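Local coordinates for integron gene cassette protein HFX_CASS2 (Uncultured bacterium, PDB 3FXH), which is of unknown function but is encoded by a mobile integron gene cassette and folds into a small all-helical domain that pairs with a second copy, at residues L76-L79 with P84-E87; E60-F65 with N96-H101; S29-I34 with N122-I127; N24-S29 with K88-F93; M48-F53 with V105-F110. One frame throughout, in Å; residues are numbered along the deposited sequence.

Contact 1 of 5, residues L76-L79 with P84-E87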
# COMPACT_ATOMS: atom_id res chain seq x y z
N LEU A 76 -5.56 14.94 -4.04
CA LEU A 76 -5.76 14.06 -5.18
C LEU A 76 -5.44 14.74 -6.50
O LEU A 76 -6.31 15.32 -7.13
CB LEU A 76 -7.20 13.55 -5.20
CG LEU A 76 -7.59 12.69 -4.00
CD1 LEU A 76 -9.09 12.67 -3.80
CD2 LEU A 76 -7.03 11.28 -4.14
N TYR A 77 -4.19 14.64 -6.93
CA TYR A 77 -3.79 15.27 -8.18
C TYR A 77 -4.40 14.56 -9.39
O TYR A 77 -4.66 15.19 -10.42
CB TYR A 77 -2.27 15.36 -8.30
CG TYR A 77 -1.66 16.23 -7.23
CD1 TYR A 77 -1.61 17.61 -7.37
CD2 TYR A 77 -1.15 15.68 -6.06
CE1 TYR A 77 -1.06 18.41 -6.39
CE2 TYR A 77 -0.59 16.47 -5.07
CZ TYR A 77 -0.56 17.84 -5.25
OH TYR A 77 -0.00 18.64 -4.28
N TYR A 78 -4.62 13.26 -9.27
CA TYR A 78 -5.21 12.50 -10.37
C TYR A 78 -6.73 12.35 -10.26
O TYR A 78 -7.43 12.39 -11.27
CB TYR A 78 -4.57 11.12 -10.47
CG TYR A 78 -3.14 11.17 -10.94
CD1 TYR A 78 -2.10 11.28 -10.02
CD2 TYR A 78 -2.82 11.12 -12.29
CE1 TYR A 78 -0.78 11.34 -10.44
CE2 TYR A 78 -1.50 11.17 -12.71
CZ TYR A 78 -0.49 11.29 -11.78
OH TYR A 78 0.82 11.33 -12.19
N LEU A 79 -7.24 12.16 -9.05
CA LEU A 79 -8.61 11.70 -8.87
C LEU A 79 -9.63 12.77 -8.47
O LEU A 79 -10.82 12.48 -8.33
CB LEU A 79 -8.65 10.51 -7.91
CG LEU A 79 -7.81 9.35 -8.46
CD1 LEU A 79 -7.36 8.42 -7.37
CD2 LEU A 79 -8.57 8.60 -9.55
N PRO A 84 -6.79 19.34 -13.24
CA PRO A 84 -6.54 19.30 -14.69
C PRO A 84 -6.00 17.94 -15.12
O PRO A 84 -6.01 17.61 -16.30
CB PRO A 84 -5.48 20.39 -14.88
CG PRO A 84 -4.83 20.51 -13.54
CD PRO A 84 -5.96 20.37 -12.58
N LEU A 85 -5.52 17.15 -14.15
CA LEU A 85 -5.00 15.82 -14.42
C LEU A 85 -6.09 14.76 -14.39
O LEU A 85 -5.84 13.59 -14.69
CB LEU A 85 -3.93 15.44 -13.39
CG LEU A 85 -2.45 15.59 -13.76
CD1 LEU A 85 -1.56 15.31 -12.55
CD2 LEU A 85 -2.11 14.66 -14.91
N PHE A 86 -7.30 15.17 -14.02
CA PHE A 86 -8.41 14.23 -13.90
C PHE A 86 -8.77 13.65 -15.27
O PHE A 86 -8.87 14.38 -16.26
CB PHE A 86 -9.64 14.91 -13.29
CG PHE A 86 -10.85 14.03 -13.23
CD1 PHE A 86 -11.02 13.12 -12.20
CD2 PHE A 86 -11.84 14.11 -14.20
CE1 PHE A 86 -12.13 12.31 -12.14
CE2 PHE A 86 -12.96 13.30 -14.15
CZ PHE A 86 -13.10 12.40 -13.12
N GLU A 87 -8.96 12.33 -15.31
CA GLU A 87 -9.41 11.65 -16.52
C GLU A 87 -10.51 10.67 -16.16
O GLU A 87 -10.31 9.78 -15.33
CB GLU A 87 -8.24 10.94 -17.22
CG GLU A 87 -7.10 11.89 -17.56
CD GLU A 87 -6.07 11.28 -18.51
OE1 GLU A 87 -6.19 10.08 -18.83
OE2 GLU A 87 -5.15 12.01 -18.92
O HOH W 1 -8.35 10.69 -13.02
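L85 lies beside the ring of Y78, the two side chains pointing the same way, where the loop between helix 62-69 and helix 88-102 folds back on itself. The methyl CD1 of L85 sits over one face of the phenol ring, 4.3 Å from the centroid of Y78 and 15° off the ring normal, a CH-pi contact displaced toward the rim near CE2. The CB of Y78 starts away from residues 84-87, but with CG anti to the carbonyl carbon (chi1 -69°) the ring swings back to meet the leucine. Below this layer the backbones close up. Carbonyl O of Y77 reaches CB of L85 at 3.1 Å, while CA of F86 directs its hydrogen at O of Y78 across 3.4 Å. The F86 ring leans obliquely past O of Y78 and O of L79. O of Y78 takes a hydrogen bond from a water, at 2.6 Å, and the same water accepts from N of E87 at 2.9 Å, joining the turn to the N-cap residue of helix 88-102. Outside the two segments, the carboxylate of E33 in helix 24-43 accepts from the backbone N of both Y77 and Y78. No direct hydrogen bond links the two segments, so part of their join depends on a water, while E33 ties the Y77-Y78 backbone to helix 24-43.

Contact 2 of 5, residues E60-F65 with N96-H101; sequences ERFIAF and NAFGRH
F62 and F98 meet in the middle of this contact, their rings neither stacked nor edge-to-face but inclined at 49°. F62 has CG anti to its backbone N (chi1 169°), which carries the ring toward helix 88-102 and brings CD2 over one face of F98, 3.6 Å above the plane and toward its rim. CD2 and CE2 of F62 both lie 3.7 Å from CE1 of F98. I63 comes to the same ring from another direction: two successive bends, chi1 and chi2 both near -60°, bring its CD1 within 4.0 Å of CE2 of F98, the isoleucine lying about at right angles to the phenylalanine. At the solvent end, E60 runs extended beyond CG alongside N96, with OE1 3.8 Å from CB of N96. The backbones come nearest here, CA of E60 lying 5.4 Å from CA of G99. F62 also packs edge-to-face with F53, and the carboxylate of E95 accepts hydrogen bonds from N of I63 and N of A64 at the start of helix 62-69. E60 itself has positive phi and is the C-prime residue of a Schellman motif, R61 N bonding to L56 O and E60 N to S57 O. This motif ends helix 50-58 and leads by a short turn into helix 62-69, which packs against helix 88-102; F53, F62 and F98 form an aromatic cluster in the buried interior of an all-helical fold.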
# COMPACT_ATOMS: atom_id res chain seq x y z
N GLU A 60 -19.69 1.53 -6.67
CA GLU A 60 -18.64 2.12 -7.48
C GLU A 60 -18.43 3.61 -7.15
O GLU A 60 -18.36 4.43 -8.05
CB GLU A 60 -18.96 1.94 -8.98
CG GLU A 60 -19.33 0.51 -9.38
CD GLU A 60 -19.08 0.23 -10.86
OE1 GLU A 60 -18.96 1.21 -11.64
OE2 GLU A 60 -18.99 -0.95 -11.26
N ARG A 61 -18.33 3.93 -5.86
CA ARG A 61 -18.16 5.32 -5.43
C ARG A 61 -17.30 5.47 -4.18
O ARG A 61 -17.42 6.44 -3.42
CB ARG A 61 -19.53 6.00 -5.26
CG ARG A 61 -20.28 5.63 -3.99
CD ARG A 61 -21.68 6.26 -4.00
NE ARG A 61 -22.53 5.68 -2.97
CZ ARG A 61 -22.78 6.25 -1.79
NH1 ARG A 61 -22.27 7.44 -1.50
NH2 ARG A 61 -23.57 5.64 -0.91
N PHE A 62 -16.42 4.50 -3.97
CA PHE A 62 -15.53 4.54 -2.81
C PHE A 62 -14.60 5.74 -2.90
O PHE A 62 -14.43 6.48 -1.93
CB PHE A 62 -14.73 3.24 -2.73
CG PHE A 62 -13.62 3.27 -1.74
CD1 PHE A 62 -13.87 3.40 -0.38
CD2 PHE A 62 -12.30 3.15 -2.17
CE1 PHE A 62 -12.83 3.42 0.55
CE2 PHE A 62 -11.24 3.18 -1.24
CZ PHE A 62 -11.51 3.31 0.12
N ILE A 63 -14.03 5.97 -4.07
CA ILE A 63 -13.06 7.07 -4.19
C ILE A 63 -13.75 8.43 -4.06
O ILE A 63 -13.29 9.30 -3.34
CB ILE A 63 -12.23 6.96 -5.48
CG1 ILE A 63 -11.42 5.66 -5.47
CG2 ILE A 63 -11.26 8.13 -5.58
CD1 ILE A 63 -10.44 5.59 -4.33
N ALA A 64 -14.87 8.59 -4.76
CA ALA A 64 -15.67 9.81 -4.63
C ALA A 64 -16.01 10.09 -3.17
O ALA A 64 -15.96 11.23 -2.71
CB ALA A 64 -16.94 9.70 -5.46
N PHE A 65 -16.39 9.04 -2.44
CA PHE A 65 -16.73 9.19 -1.04
C PHE A 65 -15.56 9.77 -0.23
O PHE A 65 -15.75 10.71 0.55
CB PHE A 65 -17.23 7.87 -0.43
CG PHE A 65 -17.56 7.97 1.03
CD1 PHE A 65 -16.57 7.77 1.99
CD2 PHE A 65 -18.85 8.28 1.45
CE1 PHE A 65 -16.86 7.88 3.34
CE2 PHE A 65 -19.15 8.39 2.79
CZ PHE A 65 -18.16 8.18 3.74
N ASN A 96 -14.85 1.16 -10.71
CA ASN A 96 -15.40 -0.13 -11.10
C ASN A 96 -14.52 -1.26 -10.59
O ASN A 96 -15.02 -2.32 -10.19
CB ASN A 96 -15.56 -0.22 -12.62
CG ASN A 96 -15.91 -1.62 -13.09
OD1 ASN A 96 -17.08 -2.01 -13.10
ND2 ASN A 96 -14.90 -2.39 -13.47
N ALA A 97 -13.22 -1.04 -10.62
CA ALA A 97 -12.27 -2.06 -10.17
C ALA A 97 -12.46 -2.35 -8.68
O ALA A 97 -12.44 -3.50 -8.26
CB ALA A 97 -10.85 -1.64 -10.47
N PHE A 98 -12.68 -1.31 -7.87
CA PHE A 98 -12.99 -1.54 -6.46
C PHE A 98 -14.25 -2.38 -6.31
O PHE A 98 -14.30 -3.31 -5.50
CB PHE A 98 -13.16 -0.22 -5.71
CG PHE A 98 -11.88 0.33 -5.15
CD1 PHE A 98 -11.40 -0.10 -3.92
CD2 PHE A 98 -11.16 1.27 -5.86
CE1 PHE A 98 -10.23 0.40 -3.41
CE2 PHE A 98 -9.98 1.77 -5.34
CZ PHE A 98 -9.51 1.33 -4.12
N GLY A 99 -15.27 -2.04 -7.09
CA GLY A 99 -16.53 -2.78 -7.06
C GLY A 99 -16.30 -4.25 -7.34
O GLY A 99 -16.80 -5.11 -6.61
N ARG A 100 -15.54 -4.53 -8.39
CA ARG A 100 -15.26 -5.91 -8.81
C ARG A 100 -14.50 -6.70 -7.75
O ARG A 100 -14.87 -7.82 -7.41
CB ARG A 100 -14.47 -5.93 -10.12
CG ARG A 100 -15.26 -5.48 -11.34
CD ARG A 100 -14.47 -5.71 -12.62
NE ARG A 100 -13.44 -4.69 -12.87
CZ ARG A 100 -12.13 -4.90 -12.77
NH1 ARG A 100 -11.68 -6.09 -12.40
NH2 ARG A 100 -11.28 -3.92 -13.04
N HIS A 101 -13.42 -6.11 -7.25
CA HIS A 101 -12.59 -6.81 -6.28
C HIS A 101 -13.28 -6.95 -4.92
O HIS A 101 -13.20 -8.01 -4.30
CB HIS A 101 -11.21 -6.14 -6.16
CG HIS A 101 -10.36 -6.30 -7.39
ND1 HIS A 101 -9.59 -7.42 -7.63
CD2 HIS A 101 -10.17 -5.48 -8.45
CE1 HIS A 101 -8.96 -7.28 -8.78
NE2 HIS A 101 -9.29 -6.11 -9.30

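Contact 3 of 5, residues S29-I34 with N122-I127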
# COMPACT_ATOMS: atom_id res chain seq x y z
N SER A 29 -0.29 5.70 -11.60
CA SER A 29 0.00 6.83 -10.73
C SER A 29 -1.19 7.19 -9.88
O SER A 29 -1.02 7.61 -8.73
CB SER A 29 0.44 8.04 -11.56
OG SER A 29 1.69 7.77 -12.16
N ALA A 30 -2.39 7.07 -10.44
CA ALA A 30 -3.61 7.37 -9.71
C ALA A 30 -3.79 6.40 -8.54
O ALA A 30 -4.18 6.80 -7.44
CB ALA A 30 -4.82 7.32 -10.63
N VAL A 31 -3.49 5.12 -8.79
CA VAL A 31 -3.64 4.09 -7.76
C VAL A 31 -2.56 4.24 -6.69
O VAL A 31 -2.82 4.06 -5.51
CB VAL A 31 -3.63 2.64 -8.36
CG1 VAL A 31 -3.54 1.59 -7.25
CG2 VAL A 31 -4.88 2.39 -9.18
N HIS A 32 -1.35 4.61 -7.10
CA HIS A 32 -0.30 4.91 -6.12
C HIS A 32 -0.75 6.09 -5.25
O HIS A 32 -0.51 6.12 -4.05
CB HIS A 32 1.04 5.23 -6.81
CG HIS A 32 1.80 4.01 -7.25
ND1 HIS A 32 3.16 3.89 -7.10
CD2 HIS A 32 1.39 2.87 -7.84
CE1 HIS A 32 3.56 2.73 -7.59
NE2 HIS A 32 2.50 2.09 -8.04
N GLU A 33 -1.42 7.05 -5.88
CA GLU A 33 -1.96 8.19 -5.16
C GLU A 33 -3.04 7.80 -4.16
O GLU A 33 -3.11 8.34 -3.05
CB GLU A 33 -2.52 9.22 -6.15
CG GLU A 33 -3.46 10.20 -5.51
CD GLU A 33 -3.65 11.44 -6.36
OE1 GLU A 33 -4.71 11.57 -7.00
OE2 GLU A 33 -2.73 12.27 -6.40
N ILE A 34 -3.92 6.88 -4.54
CA ILE A 34 -4.92 6.42 -3.60
C ILE A 34 -4.26 5.80 -2.38
O ILE A 34 -4.63 6.11 -1.25
CB ILE A 34 -5.87 5.38 -4.22
CG1 ILE A 34 -6.75 6.05 -5.28
CG2 ILE A 34 -6.73 4.74 -3.14
CD1 ILE A 34 -7.43 5.05 -6.22
N ASN A 122 -5.02 -3.15 0.01
CA ASN A 122 -4.79 -4.46 -0.60
C ASN A 122 -5.46 -4.57 -1.98
O ASN A 122 -4.86 -5.10 -2.91
CB ASN A 122 -5.26 -5.58 0.34
CG ASN A 122 -4.25 -5.86 1.44
OD1 ASN A 122 -3.23 -6.48 1.21
ND2 ASN A 122 -4.54 -5.38 2.65
N ILE A 123 -6.68 -4.07 -2.10
CA ILE A 123 -7.39 -4.08 -3.37
C ILE A 123 -6.64 -3.21 -4.39
O ILE A 123 -6.50 -3.59 -5.56
CB ILE A 123 -8.87 -3.69 -3.21
CG1 ILE A 123 -9.62 -4.85 -2.54
CG2 ILE A 123 -9.51 -3.41 -4.58
CD1 ILE A 123 -11.06 -4.55 -2.15
N CYS A 124 -6.09 -2.08 -3.94
CA CYS A 124 -5.26 -1.27 -4.83
C CYS A 124 -4.15 -2.10 -5.49
O CYS A 124 -3.86 -1.92 -6.66
CB CYS A 124 -4.65 -0.07 -4.11
SG CYS A 124 -5.84 1.26 -3.83
N LEU A 125 -3.51 -2.99 -4.73
CA LEU A 125 -2.45 -3.81 -5.30
C LEU A 125 -3.00 -4.79 -6.33
O LEU A 125 -2.36 -5.07 -7.33
CB LEU A 125 -1.67 -4.57 -4.21
CG LEU A 125 -1.18 -3.74 -3.02
CD1 LEU A 125 -0.66 -4.65 -1.91
CD2 LEU A 125 -0.11 -2.77 -3.44
N ALA A 126 -4.19 -5.31 -6.07
CA ALA A 126 -4.82 -6.18 -7.04
C ALA A 126 -5.10 -5.40 -8.33
O ALA A 126 -4.99 -5.92 -9.41
CB ALA A 126 -6.10 -6.77 -6.48
N ILE A 127 -5.45 -4.12 -8.18
CA ILE A 127 -5.77 -3.28 -9.33
C ILE A 127 -4.51 -2.98 -10.13
O ILE A 127 -4.52 -2.99 -11.36
CB ILE A 127 -6.48 -1.97 -8.88
CG1 ILE A 127 -7.85 -2.31 -8.28
CG2 ILE A 127 -6.68 -1.00 -10.06
CD1 ILE A 127 -8.58 -1.08 -7.69
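V31 and C124 face each other where helix 24-43 and helix 116-131 run as an antiparallel pair, the local axes 9.9 Å apart and inclined at 170°. The tight part is a short apolar seam. V31 sends its two methyls to different turns of the partner helix: with CG1 anti to the backbone N, that methyl lies 3.7 Å from CB of C124 and close to the C124 carbonyl, while CG2 is left to meet CG2 of I127 at 3.9 Å. All four residues of the seam are buried, and no hydrogen bond passes between the two segments, as expected where both backbones spend their polar groups inside their own helices. The looser flank is formed by H32 and L125, whose side chains stay about 7 Å from the opposite segment. That flank is not simply given over to solvent: H32 packs on L125 of the second subunit, and L125 on H32 of that subunit, so the helix pair also takes part in the dimer interface. On the inner flank I34 joins the seam beside V31, its branch methyl CG2 touching SG of C124 at 3.7 Å.

Contact 4 of 5, residues N24-S29 with K88-F93; sequences NKHATS and KDTSSF
The imidazole of H26 is met at its edge by T90, whose OG1 and CG2 both lie near the plane of the ring. On its two sides stand residues of the loop before helix 88-102: the Y78 ring packs edge-to-face with the imidazole, and CG of E87 lies on the opposite side, displaced past the rim near NE2. The imidazole uses both of its nitrogens. ND1 shares a hydrogen bond of 2.8 Å with OG1 of T90, in which either could be the donor, and the angle of 138° shows it is distinctly bent. NE2 bonds to the carbonyl O of L85, which can only accept. H26 reaches this place with CG anti to the backbone N (chi1 -169°), throwing the ring across to the neighbouring helix. T90 works with both branches, since while OG1 takes the histidine, CG2 rests 3.7 Å from CA of A27. The backbones come close beside the small A27, CA of A27 lying 5.4 Å from CA of T90. Away from the interface, OG1 of T28 donates to O of N24 at 2.8 Å, entering from the face opposite to that used by N of T28; S92 and K88 repeat the pattern on the other helix. What results is a close helix-helix contact near the N-terminal ends of helix 24-43 and helix 88-102, with a buried histidine tying two helices and a loop together in an all-helical domain.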
# COMPACT_ATOMS: atom_id res chain seq x y z
N ASN A 24 -2.53 3.67 -18.93
CA ASN A 24 -2.09 2.75 -17.88
C ASN A 24 -1.12 3.44 -16.95
O ASN A 24 -1.12 3.20 -15.74
CB ASN A 24 -1.42 1.52 -18.49
CG ASN A 24 -2.40 0.56 -19.11
OD1 ASN A 24 -3.59 0.87 -19.24
ND2 ASN A 24 -1.92 -0.62 -19.50
N LYS A 25 -0.29 4.30 -17.51
CA LYS A 25 0.68 5.05 -16.73
C LYS A 25 -0.05 6.02 -15.81
O LYS A 25 0.26 6.12 -14.62
CB LYS A 25 1.66 5.80 -17.64
CG LYS A 25 2.31 6.96 -16.93
CD LYS A 25 3.78 7.05 -17.23
CE LYS A 25 4.40 8.20 -16.48
NZ LYS A 25 5.66 8.63 -17.13
N HIS A 26 -1.03 6.71 -16.38
CA HIS A 26 -1.93 7.57 -15.61
C HIS A 26 -2.62 6.77 -14.50
O HIS A 26 -2.61 7.15 -13.33
CB HIS A 26 -2.96 8.20 -16.56
CG HIS A 26 -3.78 9.29 -15.94
ND1 HIS A 26 -4.96 9.05 -15.26
CD2 HIS A 26 -3.61 10.64 -15.92
CE1 HIS A 26 -5.46 10.19 -14.83
NE2 HIS A 26 -4.67 11.17 -15.22
N ALA A 27 -3.23 5.65 -14.89
CA ALA A 27 -4.00 4.84 -13.94
C ALA A 27 -3.13 4.30 -12.80
O ALA A 27 -3.54 4.28 -11.65
CB ALA A 27 -4.68 3.69 -14.67
N THR A 28 -1.92 3.87 -13.14
CA THR A 28 -0.95 3.42 -12.14
C THR A 28 -0.61 4.51 -11.11
O THR A 28 -0.61 4.28 -9.89
CB THR A 28 0.31 2.92 -12.85
OG1 THR A 28 -0.04 1.78 -13.63
CG2 THR A 28 1.39 2.54 -11.84
N SER A 29 -0.29 5.70 -11.60
CA SER A 29 0.00 6.83 -10.73
C SER A 29 -1.19 7.19 -9.88
O SER A 29 -1.02 7.61 -8.73
CB SER A 29 0.44 8.04 -11.56
OG SER A 29 1.69 7.77 -12.16
N LYS A 88 -11.69 10.84 -16.77
CA LYS A 88 -12.85 10.03 -16.43
C LYS A 88 -12.63 8.53 -16.68
O LYS A 88 -13.12 7.69 -15.92
CB LYS A 88 -14.10 10.52 -17.18
CG LYS A 88 -13.91 10.65 -18.68
CD LYS A 88 -15.07 11.40 -19.32
CE LYS A 88 -14.87 11.53 -20.82
NZ LYS A 88 -13.54 12.09 -21.13
N ASP A 89 -11.89 8.21 -17.74
CA ASP A 89 -11.53 6.82 -18.01
C ASP A 89 -10.78 6.18 -16.83
O ASP A 89 -11.07 5.06 -16.43
CB ASP A 89 -10.68 6.71 -19.27
CG ASP A 89 -11.44 7.07 -20.52
OD1 ASP A 89 -12.67 7.28 -20.43
OD2 ASP A 89 -10.82 7.13 -21.60
N THR A 90 -9.80 6.89 -16.29
CA THR A 90 -9.02 6.37 -15.17
C THR A 90 -9.87 6.24 -13.92
O THR A 90 -9.85 5.22 -13.24
CB THR A 90 -7.76 7.22 -14.87
OG1 THR A 90 -6.78 7.03 -15.89
CG2 THR A 90 -7.15 6.81 -13.54
N SER A 91 -10.63 7.29 -13.61
CA SER A 91 -11.43 7.29 -12.40
C SER A 91 -12.54 6.24 -12.46
O SER A 91 -12.79 5.55 -11.48
CB SER A 91 -12.01 8.69 -12.14
OG SER A 91 -10.95 9.64 -12.04
N SER A 92 -13.21 6.15 -13.60
CA SER A 92 -14.27 5.15 -13.77
C SER A 92 -13.70 3.73 -13.71
O SER A 92 -14.31 2.85 -13.12
CB SER A 92 -15.00 5.38 -15.09
OG SER A 92 -15.68 6.62 -15.10
N PHE A 93 -12.55 3.51 -14.34
CA PHE A 93 -11.90 2.20 -14.27
C PHE A 93 -11.61 1.84 -12.82
O PHE A 93 -11.90 0.73 -12.37
CB PHE A 93 -10.60 2.15 -15.07
CG PHE A 93 -9.78 0.90 -14.80
CD1 PHE A 93 -9.98 -0.26 -15.54
CD2 PHE A 93 -8.81 0.88 -13.81
CE1 PHE A 93 -9.24 -1.41 -15.29
CE2 PHE A 93 -8.06 -0.26 -13.54
CZ PHE A 93 -8.28 -1.41 -14.29

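Contact 5 of 5, residues M48-F53 with V105-F110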
# COMPACT_ATOMS: atom_id res chain seq x y z
N MSE A 48 -12.62 2.90 8.46
CA MSE A 48 -13.91 2.65 7.83
C MSE A 48 -14.36 1.24 8.18
O MSE A 48 -13.52 0.34 8.32
CB MSE A 48 -13.81 2.80 6.31
CG MSE A 48 -15.12 2.51 5.55
SE MSE A 48 -14.87 2.87 3.65
CE MSE A 48 -14.81 4.85 3.70
N THR A 49 -15.66 1.03 8.32
CA THR A 49 -16.19 -0.30 8.61
C THR A 49 -16.20 -1.14 7.33
O THR A 49 -16.33 -0.61 6.24
CB THR A 49 -17.61 -0.23 9.19
OG1 THR A 49 -18.51 0.26 8.20
CG2 THR A 49 -17.65 0.67 10.42
N ARG A 50 -16.06 -2.45 7.46
CA ARG A 50 -16.11 -3.29 6.27
C ARG A 50 -17.45 -3.11 5.55
O ARG A 50 -17.51 -3.11 4.31
CB ARG A 50 -15.85 -4.76 6.62
CG ARG A 50 -16.94 -5.43 7.44
CD ARG A 50 -16.59 -6.89 7.69
NE ARG A 50 -15.46 -7.04 8.60
CZ ARG A 50 -14.71 -8.13 8.68
NH1 ARG A 50 -14.96 -9.17 7.89
NH2 ARG A 50 -13.71 -8.20 9.56
N ASP A 51 -18.52 -2.93 6.31
CA ASP A 51 -19.83 -2.83 5.69
C ASP A 51 -19.93 -1.60 4.79
O ASP A 51 -20.42 -1.68 3.67
CB ASP A 51 -20.96 -2.85 6.74
CG ASP A 51 -21.46 -4.26 7.03
OD1 ASP A 51 -20.68 -5.23 6.84
OD2 ASP A 51 -22.63 -4.41 7.43
N GLN A 52 -19.43 -0.46 5.27
CA GLN A 52 -19.46 0.75 4.46
C GLN A 52 -18.53 0.61 3.27
O GLN A 52 -18.85 1.06 2.17
CB GLN A 52 -19.10 1.98 5.28
CG GLN A 52 -19.17 3.26 4.48
CD GLN A 52 -18.87 4.49 5.31
OE1 GLN A 52 -17.80 4.59 5.94
NE2 GLN A 52 -19.80 5.44 5.32
N PHE A 53 -17.36 0.00 3.47
CA PHE A 53 -16.43 -0.15 2.37
C PHE A 53 -17.03 -1.00 1.25
O PHE A 53 -16.94 -0.64 0.08
CB PHE A 53 -15.08 -0.74 2.81
CG PHE A 53 -14.20 -1.08 1.64
CD1 PHE A 53 -13.54 -0.08 0.95
CD2 PHE A 53 -14.12 -2.39 1.16
CE1 PHE A 53 -12.78 -0.38 -0.17
CE2 PHE A 53 -13.37 -2.69 0.05
CZ PHE A 53 -12.69 -1.69 -0.62
N VAL A 105 -13.39 -10.43 -2.47
CA VAL A 105 -12.54 -10.58 -1.29
C VAL A 105 -13.18 -10.01 -0.04
O VAL A 105 -14.13 -9.24 -0.12
CB VAL A 105 -11.14 -9.94 -1.51
CG1 VAL A 105 -10.47 -10.58 -2.74
CG2 VAL A 105 -11.25 -8.41 -1.65
N VAL A 106 -12.66 -10.41 1.11
CA VAL A 106 -13.07 -9.83 2.39
C VAL A 106 -11.86 -9.54 3.26
O VAL A 106 -10.73 -9.95 2.95
CB VAL A 106 -13.99 -10.77 3.18
CG1 VAL A 106 -15.29 -10.99 2.42
CG2 VAL A 106 -13.27 -12.08 3.49
N MSE A 107 -12.09 -8.81 4.35
CA MSE A 107 -11.04 -8.42 5.27
C MSE A 107 -10.08 -9.57 5.57
O MSE A 107 -8.86 -9.41 5.52
CB MSE A 107 -11.65 -7.93 6.58
CG MSE A 107 -12.57 -6.76 6.42
SE MSE A 107 -11.56 -5.13 6.15
CE MSE A 107 -11.01 -4.84 7.99
N GLU A 108 -10.65 -10.73 5.88
CA GLU A 108 -9.86 -11.84 6.38
C GLU A 108 -8.95 -12.44 5.32
O GLU A 108 -8.02 -13.17 5.64
CB GLU A 108 -10.78 -12.93 6.95
CG GLU A 108 -11.39 -12.59 8.30
CD GLU A 108 -12.59 -11.67 8.20
OE1 GLU A 108 -13.04 -11.39 7.06
OE2 GLU A 108 -13.08 -11.23 9.26
N ASP A 109 -9.23 -12.14 4.05
CA ASP A 109 -8.43 -12.65 2.95
C ASP A 109 -7.06 -12.00 2.97
O ASP A 109 -6.11 -12.49 2.37
CB ASP A 109 -9.11 -12.37 1.60
CG ASP A 109 -10.25 -13.31 1.29
OD1 ASP A 109 -10.27 -14.45 1.81
OD2 ASP A 109 -11.14 -12.92 0.52
N PHE A 110 -6.95 -10.87 3.67
CA PHE A 110 -5.69 -10.18 3.83
C PHE A 110 -5.26 -10.08 5.29
O PHE A 110 -4.38 -9.28 5.67
CB PHE A 110 -5.76 -8.82 3.14
CG PHE A 110 -6.12 -8.91 1.68
CD1 PHE A 110 -5.15 -9.18 0.73
CD2 PHE A 110 -7.44 -8.76 1.27
CE1 PHE A 110 -5.49 -9.27 -0.61
CE2 PHE A 110 -7.78 -8.86 -0.07
CZ PHE A 110 -6.80 -9.12 -1.01
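R50 stretches from the first turn of helix 50-58 across to M107 and E108, and each part of its side chain has a different task. CB already touches the partner segment, 3.8 Å from CG of M107, a selenomethionine in this crystal. CG then takes the position between the backbone N and the carbonyl carbon (chi1 68°), and a second bend, at chi3, folds the chain so that the guanidinium lays one face against the M107 side chain. NE is 3.6 Å from CG of M107, and CZ stands closer still, at 3.4 Å, with that methylene directly over the centre of the guanidinium plane. The tip belongs to E108, which meets the edge of the group. NH1 reaches OE1 at 3.1 Å and OE2 at 3.1 Å, each oxygen using its syn lone pair, while NH2 meets OE2 at 3.1 Å from above the carboxylate plane. The two flat groups are turned 45° against each other in this end-on grip. K113 extends the network: its carbonyl O accepts from NH2 of R50, and its NZ forms a salt bridge with OE2 of E108. Each segment is also braced internally, OG1 of T49 accepting from N of Q52 as the helix N-cap, and OD2 of D109 accepting from N of V106. With an apolar side chain on one face and a carboxylate at its edge, the guanidinium has its orientation fixed as well as its charge balanced; the second cation on OE2 would probably help keep E108 ionised.

In the fold
Depth in the fold sorts the chemistry. Contacts 2 and 3 are buried near the centre and almost wholly apolar at their cores; they touch where F98 meets C124 and I63 meets I34. Contact 4, also buried but farther out, adds a polar bridge. Contacts 1 and 5 lie on opposite sides of the chain's centre: contact 1, at the surface, uses water and backbone carbonyls, whereas contact 5, partly buried, relies on charge. Helix 24-43 serves contacts 3 and 4, which share S29, and helix 88-102 serves contacts 2 and 4. Contact 1 leans on this framework through E33 and H26, contact 5 through F53 against F62 and I123.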